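Local atomic coordinates of 2-dehydropantoate 2-reductase (Enterococcus faecium, PDB entry 3WFI), a protein that acts as an NADH-binding D-mandelate dehydrogenase of the ketopantoate reductase family, interconverting a 2-hydroxy acid and the matching 2-oxo acid. Residues Thr78-Gln82 / Leu271-Tyr276; Asn278-Ser282 / Tyr294-Leu298. All coordinates share one frame; numbering follows the deposited sequence.

Interaction 1: residues Thr78-Gln82 / Leu271-Tyr276; sequences TKAMQ and LTEIDY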
ATOM      1  N   THR B  78     -12.111  21.470  17.680  1.00 26.75           N
ATOM      2  CA  THR B  78     -10.675  21.201  17.670  1.00 29.02           C
ATOM      3  C   THR B  78     -10.371  20.185  16.574  1.00 31.09           C
ATOM      4  O   THR B  78     -11.049  19.167  16.481  1.00 31.23           O
ATOM      5  CB  THR B  78     -10.212  20.609  19.019  1.00 28.90           C
ATOM      6  OG1 THR B  78     -10.379  21.573  20.061  1.00 28.74           O
ATOM      7  CG2 THR B  78      -8.755  20.219  18.972  1.00 29.68           C
ATOM      8  N   LYS B  79      -9.332  20.433  15.783  1.00 31.16           N
ATOM      9  CA  LYS B  79      -8.909  19.460  14.767  1.00 32.89           C
ATOM     10  C   LYS B  79      -8.584  18.098  15.380  1.00 30.24           C
ATOM     11  O   LYS B  79      -8.174  18.003  16.539  1.00 26.88           O
ATOM     12  CB  LYS B  79      -7.698  19.980  13.984  1.00 36.05           C
ATOM     13  CG  LYS B  79      -8.029  21.165  13.097  1.00 39.61           C
ATOM     14  CD  LYS B  79      -6.769  21.871  12.583  1.00 43.92           C
ATOM     15  CE  LYS B  79      -6.918  22.264  11.127  1.00 45.96           C
ATOM     16  NZ  LYS B  79      -5.654  22.752  10.510  1.00 48.09           N
ATOM     17  N   ALA B  80      -8.770  17.048  14.581  1.00 29.97           N
ATOM     18  CA  ALA B  80      -8.536  15.665  15.016  1.00 29.84           C
ATOM     19  C   ALA B  80      -7.203  15.510  15.750  1.00 29.60           C
ATOM     20  O   ALA B  80      -7.153  14.934  16.836  1.00 27.42           O
ATOM     21  CB  ALA B  80      -8.584  14.719  13.821  1.00 30.02           C
ATOM     22  N   MET B  81      -6.141  16.062  15.169  1.00 30.88           N
ATOM     23  CA  MET B  81      -4.786  15.873  15.699  1.00 34.81           C
ATOM     24  C   MET B  81      -4.562  16.575  17.047  1.00 33.62           C
ATOM     25  O   MET B  81      -3.608  16.258  17.761  1.00 32.21           O
ATOM     26  CB  MET B  81      -3.721  16.303  14.664  1.00 38.22           C
ATOM     27  CG  MET B  81      -3.620  15.368  13.452  1.00 42.19           C
ATOM     28  SD  MET B  81      -2.453  15.796  12.134  1.00 49.70           S
ATOM     29  CE  MET B  81      -0.890  15.544  12.966  1.00 49.81           C
ATOM     30  N   GLN B  82      -5.455  17.497  17.407  1.00 30.81           N
ATOM     31  CA  GLN B  82      -5.362  18.203  18.683  1.00 31.10           C
ATOM     32  C   GLN B  82      -6.452  17.793  19.700  1.00 28.87           C
ATOM     33  O   GLN B  82      -6.428  18.250  20.833  1.00 28.32           O
ATOM     34  CB  GLN B  82      -5.414  19.703  18.419  1.00 32.97           C
ATOM     35  CG  GLN B  82      -4.266  20.225  17.561  1.00 36.77           C
ATOM     36  CD  GLN B  82      -4.521  21.619  17.016  1.00 41.23           C
ATOM     37  OE1 GLN B  82      -5.636  21.940  16.585  1.00 46.62           O
ATOM     38  NE2 GLN B  82      -3.488  22.461  17.034  1.00 43.70           N
ATOM     39  N   LEU B 271       2.770  16.682   8.287  1.00 22.44           N
ATOM     40  CA  LEU B 271       2.168  15.411   8.648  1.00 21.30           C
ATOM     41  C   LEU B 271       0.702  15.367   8.225  1.00 19.99           C
ATOM     42  O   LEU B 271      -0.005  16.385   8.269  1.00 19.39           O
ATOM     43  CB  LEU B 271       2.282  15.161  10.158  1.00 21.11           C
ATOM     44  CG  LEU B 271       3.690  14.849  10.658  1.00 22.24           C
ATOM     45  CD1 LEU B 271       3.759  14.916  12.181  1.00 23.08           C
ATOM     46  CD2 LEU B 271       4.154  13.475  10.180  1.00 22.18           C
ATOM     47  N   THR B 272       0.253  14.186   7.822  1.00 18.25           N
ATOM     48  CA  THR B 272      -1.117  13.983   7.397  1.00 17.50           C
ATOM     49  C   THR B 272      -2.017  13.569   8.558  1.00 17.62           C
ATOM     50  O   THR B 272      -1.548  13.191   9.623  1.00 17.35           O
ATOM     51  CB  THR B 272      -1.204  12.895   6.295  1.00 17.41           C
ATOM     52  OG1 THR B 272      -0.912  11.611   6.861  1.00 16.89           O
ATOM     53  CG2 THR B 272      -0.222  13.193   5.142  1.00 17.36           C
ATOM     54  N   GLU B 273      -3.320  13.643   8.313  1.00 18.20           N
ATOM     55  CA  GLU B 273      -4.338  13.171   9.238  1.00 18.80           C
ATOM     56  C   GLU B 273      -4.665  11.693   9.045  1.00 17.25           C
ATOM     57  O   GLU B 273      -5.716  11.244   9.494  1.00 17.05           O
ATOM     58  CB  GLU B 273      -5.628  13.944   9.026  1.00 20.31           C
ATOM     59  CG  GLU B 273      -5.509  15.401   9.358  1.00 22.93           C
ATOM     60  CD  GLU B 273      -6.872  16.058   9.391  1.00 24.79           C
ATOM     61  OE1 GLU B 273      -7.681  15.752   8.481  1.00 28.07           O
ATOM     62  OE2 GLU B 273      -7.126  16.821  10.339  1.00 25.74           O
ATOM     63  N   ILE B 274      -3.760  10.937   8.423  1.00 16.67           N
ATOM     64  CA  ILE B 274      -4.036   9.539   8.079  1.00 15.93           C
ATOM     65  C   ILE B 274      -4.479   8.701   9.303  1.00 15.64           C
ATOM     66  O   ILE B 274      -5.375   7.849   9.186  1.00 15.05           O
ATOM     67  CB  ILE B 274      -2.844   8.897   7.327  1.00 15.65           C
ATOM     68  CG1 ILE B 274      -3.227   7.549   6.719  1.00 15.64           C
ATOM     69  CG2 ILE B 274      -1.641   8.743   8.235  1.00 15.88           C
ATOM     70  CD1 ILE B 274      -4.165   7.629   5.540  1.00 15.25           C
ATOM     71  N   ASP B 275      -3.905   8.966  10.476  1.00 16.00           N
ATOM     72  CA  ASP B 275      -4.263   8.180  11.671  1.00 17.02           C
ATOM     73  C   ASP B 275      -5.704   8.411  12.123  1.00 18.12           C
ATOM     74  O   ASP B 275      -6.241   7.600  12.880  1.00 18.45           O
ATOM     75  CB  ASP B 275      -3.312   8.438  12.843  1.00 17.01           C
ATOM     76  CG  ASP B 275      -1.917   7.936  12.592  1.00 18.56           C
ATOM     77  OD1 ASP B 275      -1.742   6.852  11.977  1.00 17.75           O
ATOM     78  OD2 ASP B 275      -0.966   8.613  13.023  1.00 20.03           O
ATOM     79  N   TYR B 276      -6.323   9.501  11.652  1.00 19.20           N
ATOM     80  CA  TYR B 276      -7.694   9.849  12.009  1.00 20.13           C
ATOM     81  C   TYR B 276      -8.679   9.524  10.906  1.00 19.47           C
ATOM     82  O   TYR B 276      -9.883   9.754  11.060  1.00 20.32           O
ATOM     83  CB  TYR B 276      -7.768  11.331  12.394  1.00 21.38           C
ATOM     84  CG  TYR B 276      -6.829  11.576  13.532  1.00 22.84           C
ATOM     85  CD1 TYR B 276      -7.217  11.321  14.834  1.00 24.33           C
ATOM     86  CD2 TYR B 276      -5.512  11.951  13.300  1.00 24.80           C
ATOM     87  CE1 TYR B 276      -6.338  11.491  15.886  1.00 25.40           C
ATOM     88  CE2 TYR B 276      -4.617  12.120  14.346  1.00 25.50           C
ATOM     89  CZ  TYR B 276      -5.039  11.881  15.637  1.00 26.36           C
ATOM     90  OH  TYR B 276      -4.159  12.045  16.688  1.00 28.98           O
TER
HETATM   91  O   HOH W   1      -5.737  17.501  12.495  1.00 38.78           O

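Interaction 2: residues Asn278-Ser282 / Tyr294-Leu298; sequences NGAIS and YCDFL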
ATOM      1  N   ASN B 278      -8.013   6.461   7.808  1.00 16.74           N
ATOM      2  CA  ASN B 278      -7.854   5.011   7.703  1.00 16.18           C
ATOM      3  C   ASN B 278      -7.426   4.391   9.037  1.00 16.33           C
ATOM      4  O   ASN B 278      -7.799   3.265   9.347  1.00 15.68           O
ATOM      5  CB  ASN B 278      -6.884   4.656   6.571  1.00 16.30           C
ATOM      6  CG  ASN B 278      -7.399   5.105   5.218  1.00 15.90           C
ATOM      7  OD1 ASN B 278      -8.015   4.326   4.491  1.00 16.50           O
ATOM      8  ND2 ASN B 278      -7.208   6.386   4.897  1.00 15.45           N
ATOM      9  N   GLY B 279      -6.613   5.120   9.804  1.00 16.25           N
ATOM     10  CA  GLY B 279      -6.129   4.648  11.108  1.00 15.76           C
ATOM     11  C   GLY B 279      -7.248   4.411  12.095  1.00 15.98           C
ATOM     12  O   GLY B 279      -7.189   3.491  12.913  1.00 14.97           O
ATOM     13  N   ALA B 280      -8.285   5.243  12.011  1.00 16.22           N
ATOM     14  CA  ALA B 280      -9.434   5.129  12.906  1.00 16.12           C
ATOM     15  C   ALA B 280     -10.175   3.842  12.607  1.00 15.91           C
ATOM     16  O   ALA B 280     -10.611   3.140  13.516  1.00 15.74           O
ATOM     17  CB  ALA B 280     -10.346   6.350  12.743  1.00 16.53           C
ATOM     18  N   ILE B 281     -10.286   3.517  11.318  1.00 15.37           N
ATOM     19  CA  ILE B 281     -10.896   2.252  10.896  1.00 14.96           C
ATOM     20  C   ILE B 281     -10.027   1.056  11.323  1.00 15.24           C
ATOM     21  O   ILE B 281     -10.564   0.029  11.772  1.00 15.18           O
ATOM     22  CB  ILE B 281     -11.171   2.249   9.377  1.00 14.63           C
ATOM     23  CG1 ILE B 281     -12.181   3.350   9.013  1.00 14.79           C
ATOM     24  CG2 ILE B 281     -11.653   0.887   8.896  1.00 14.95           C
ATOM     25  CD1 ILE B 281     -13.455   3.342   9.832  1.00 15.37           C
ATOM     26  N   SER B 282      -8.704   1.189  11.211  1.00 15.06           N
ATOM     27  CA  SER B 282      -7.794   0.137  11.696  1.00 15.38           C
ATOM     28  C   SER B 282      -7.979  -0.116  13.191  1.00 16.40           C
ATOM     29  O   SER B 282      -8.067  -1.252  13.618  1.00 15.80           O
ATOM     30  CB  SER B 282      -6.339   0.496  11.417  1.00 15.13           C
ATOM     31  OG  SER B 282      -6.095   0.547  10.013  1.00 15.43           O
ATOM     32  N   TYR B 294      -6.275  -3.191   4.107  1.00 13.09           N
ATOM     33  CA  TYR B 294      -6.007  -2.072   3.192  1.00 13.15           C
ATOM     34  C   TYR B 294      -5.870  -0.762   3.981  1.00 13.27           C
ATOM     35  O   TYR B 294      -5.001   0.040   3.698  1.00 13.52           O
ATOM     36  CB  TYR B 294      -7.080  -1.950   2.085  1.00 12.95           C
ATOM     37  CG  TYR B 294      -6.868  -2.853   0.872  1.00 13.15           C
ATOM     38  CD1 TYR B 294      -6.468  -4.177   1.006  1.00 13.08           C
ATOM     39  CD2 TYR B 294      -7.067  -2.361  -0.413  1.00 13.07           C
ATOM     40  CE1 TYR B 294      -6.299  -4.986  -0.099  1.00 13.11           C
ATOM     41  CE2 TYR B 294      -6.892  -3.152  -1.531  1.00 12.97           C
ATOM     42  CZ  TYR B 294      -6.504  -4.467  -1.370  1.00 13.32           C
ATOM     43  OH  TYR B 294      -6.329  -5.275  -2.465  1.00 13.21           O
ATOM     44  N   CYS B 295      -6.705  -0.560   4.996  1.00 13.69           N
ATOM     45  CA  CYS B 295      -6.573   0.623   5.865  1.00 13.76           C
ATOM     46  C   CYS B 295      -5.256   0.575   6.634  1.00 13.70           C
ATOM     47  O   CYS B 295      -4.574   1.598   6.762  1.00 13.70           O
ATOM     48  CB  CYS B 295      -7.765   0.752   6.830  1.00 13.96           C
ATOM     49  SG  CYS B 295      -9.327   1.287   6.084  1.00 14.65           S
ATOM     50  N   ASP B 296      -4.883  -0.611   7.116  1.00 13.41           N
ATOM     51  CA  ASP B 296      -3.575  -0.805   7.790  1.00 13.31           C
ATOM     52  C   ASP B 296      -2.412  -0.422   6.847  1.00 12.82           C
ATOM     53  O   ASP B 296      -1.539   0.374   7.193  1.00 12.69           O
ATOM     54  CB  ASP B 296      -3.399  -2.257   8.224  1.00 13.40           C
ATOM     55  CG  ASP B 296      -4.420  -2.713   9.286  1.00 14.01           C
ATOM     56  OD1 ASP B 296      -5.266  -1.911   9.768  1.00 13.17           O
ATOM     57  OD2 ASP B 296      -4.394  -3.920   9.611  1.00 14.29           O
ATOM     58  N   PHE B 297      -2.422  -1.009   5.658  1.00 12.83           N
ATOM     59  CA  PHE B 297      -1.332  -0.851   4.668  1.00 12.93           C
ATOM     60  C   PHE B 297      -1.243   0.580   4.135  1.00 12.93           C
ATOM     61  O   PHE B 297      -0.150   1.141   4.039  1.00 13.39           O
ATOM     62  CB  PHE B 297      -1.548  -1.840   3.517  1.00 12.89           C
ATOM     63  CG  PHE B 297      -0.321  -2.137   2.678  1.00 12.74           C
ATOM     64  CD1 PHE B 297      -0.456  -2.929   1.548  1.00 12.56           C
ATOM     65  CD2 PHE B 297       0.956  -1.685   3.014  1.00 12.33           C
ATOM     66  CE1 PHE B 297       0.627  -3.238   0.757  1.00 12.42           C
ATOM     67  CE2 PHE B 297       2.043  -1.990   2.218  1.00 12.18           C
ATOM     68  CZ  PHE B 297       1.885  -2.766   1.087  1.00 12.20           C
ATOM     69  N   LEU B 298      -2.382   1.169   3.801  1.00 13.22           N
ATOM     70  CA  LEU B 298      -2.404   2.533   3.302  1.00 13.85           C
ATOM     71  C   LEU B 298      -1.859   3.489   4.368  1.00 13.56           C
ATOM     72  O   LEU B 298      -1.103   4.406   4.058  1.00 12.91           O
ATOM     73  CB  LEU B 298      -3.816   2.945   2.867  1.00 14.36           C
ATOM     74  CG  LEU B 298      -3.919   4.271   2.106  1.00 14.82           C
ATOM     75  CD1 LEU B 298      -2.916   4.349   0.963  1.00 15.29           C
ATOM     76  CD2 LEU B 298      -5.324   4.481   1.572  1.00 14.99           C
TER
HETATM   77  O   HOH W   2      -6.073  -3.397  12.198  1.00 34.00           O

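Interaction 1: residues Thr78-Gln82 / Leu271-Tyr276
Glu273 OE2 accepts a hydrogen bond from a water 2.7 Å away. That water in turn takes a bond from Met81 N, at 3.1 Å from its oxygen. It thus bridges the carboxylate to the backbone near the start of helix 80-90. Glu273 CG stands beside the backbone N (chi1 -65°), and the extended chain beyond it brings the carboxylate nearer to Ala80 and Met81. The bridge spans two parts of the dehydrogenase fold: the N-terminal Rossmann domain and the helical C-terminal domain. Lys79, Gln82 and Glu273 all belong to the NAD(+) site seen for this protein, although this chain holds no cofactor. Next to the bridge, one face of the Tyr276 ring lies against the Ala80-Met81 peptide, slightly tilted. Ala80 C is 4.1 Å above the ring plane, over its centre, and Ala80 CB is 3.6 Å from Tyr276 CG. Ile112 of helix 109-113 also packs on this tyrosine. The Met81 side chain crosses that of Tyr276 at about a right angle, with Met81 CG 3.5 Å from Tyr276 CE2. Met81 SD lies 3.7 Å from Thr272 O. A bend at the thioether (chi3 69°) leaves Met81 CE 4.3 Å from Leu271 CB.

Interaction 2: residues Asn278-Ser282 / Tyr294-Leu298
Cys295 faces Asn278, Ile281 and Ser282 where two consecutive helices pack obliquely in the helical C-terminal domain. Their short segments run at 133° to each other, and their axes come within 8.3 Å. The packing is close at the buried end. The CA atoms of Asn278 and Cys295 are 4.9 Å apart there. Cys295 CB rests 3.6 Å from Asn278 O, a carbonyl that also accepts the helical bond from Ser282 N. The thiol stands beside its own backbone N (chi1 -73°) and meets Ile281, with Cys295 SG 3.7 Å from Ile281 CG2. Phe225 of helix 214-231 packs on both residues. Leu298 borders the Asn278 side chain more loosely. On the dimer side of helix 293-308, Tyr294 and Phe297 stack with Phe297 and Tyr294 of the second subunit. The other end of the contact is polar and more open. Ser282 and Asp296 are partly exposed, and a water lies 3.0 Å from Asp296 OD1 and 3.3 Å from Ser282 O. It probably cannot serve all its nearby acceptors at once. Thr292 OG1 also bonds Asp296 OD1. Ser282 OG donates at 2.6 Å to Asp296 OD1, using the anti lone pair, which points away from OD2.

The two contacts follow each other along the chain, with centres 14 Å apart. Interaction 1 reaches across to the Rossmann domain at the cofactor site. Interaction 2 lies farther out, inside the helical domain and next to the second subunit. The short 3-10 segment ending at Tyr276 leads into helix 278-288, and a probable hydrogen bond joins Gly279 N to Ile274 O at 3.1 Å. Asp275 O also packs on Ala280 CB. Helix 293-308 is common to both: its His303 bonds Asp275 and its Glu306 bonds Thr272, while an earlier part of it forms one side of interaction 2. The nearest side-chain atoms of Asn278 and Glu273, a residue of the NAD(+) site, are about 9 Å apart.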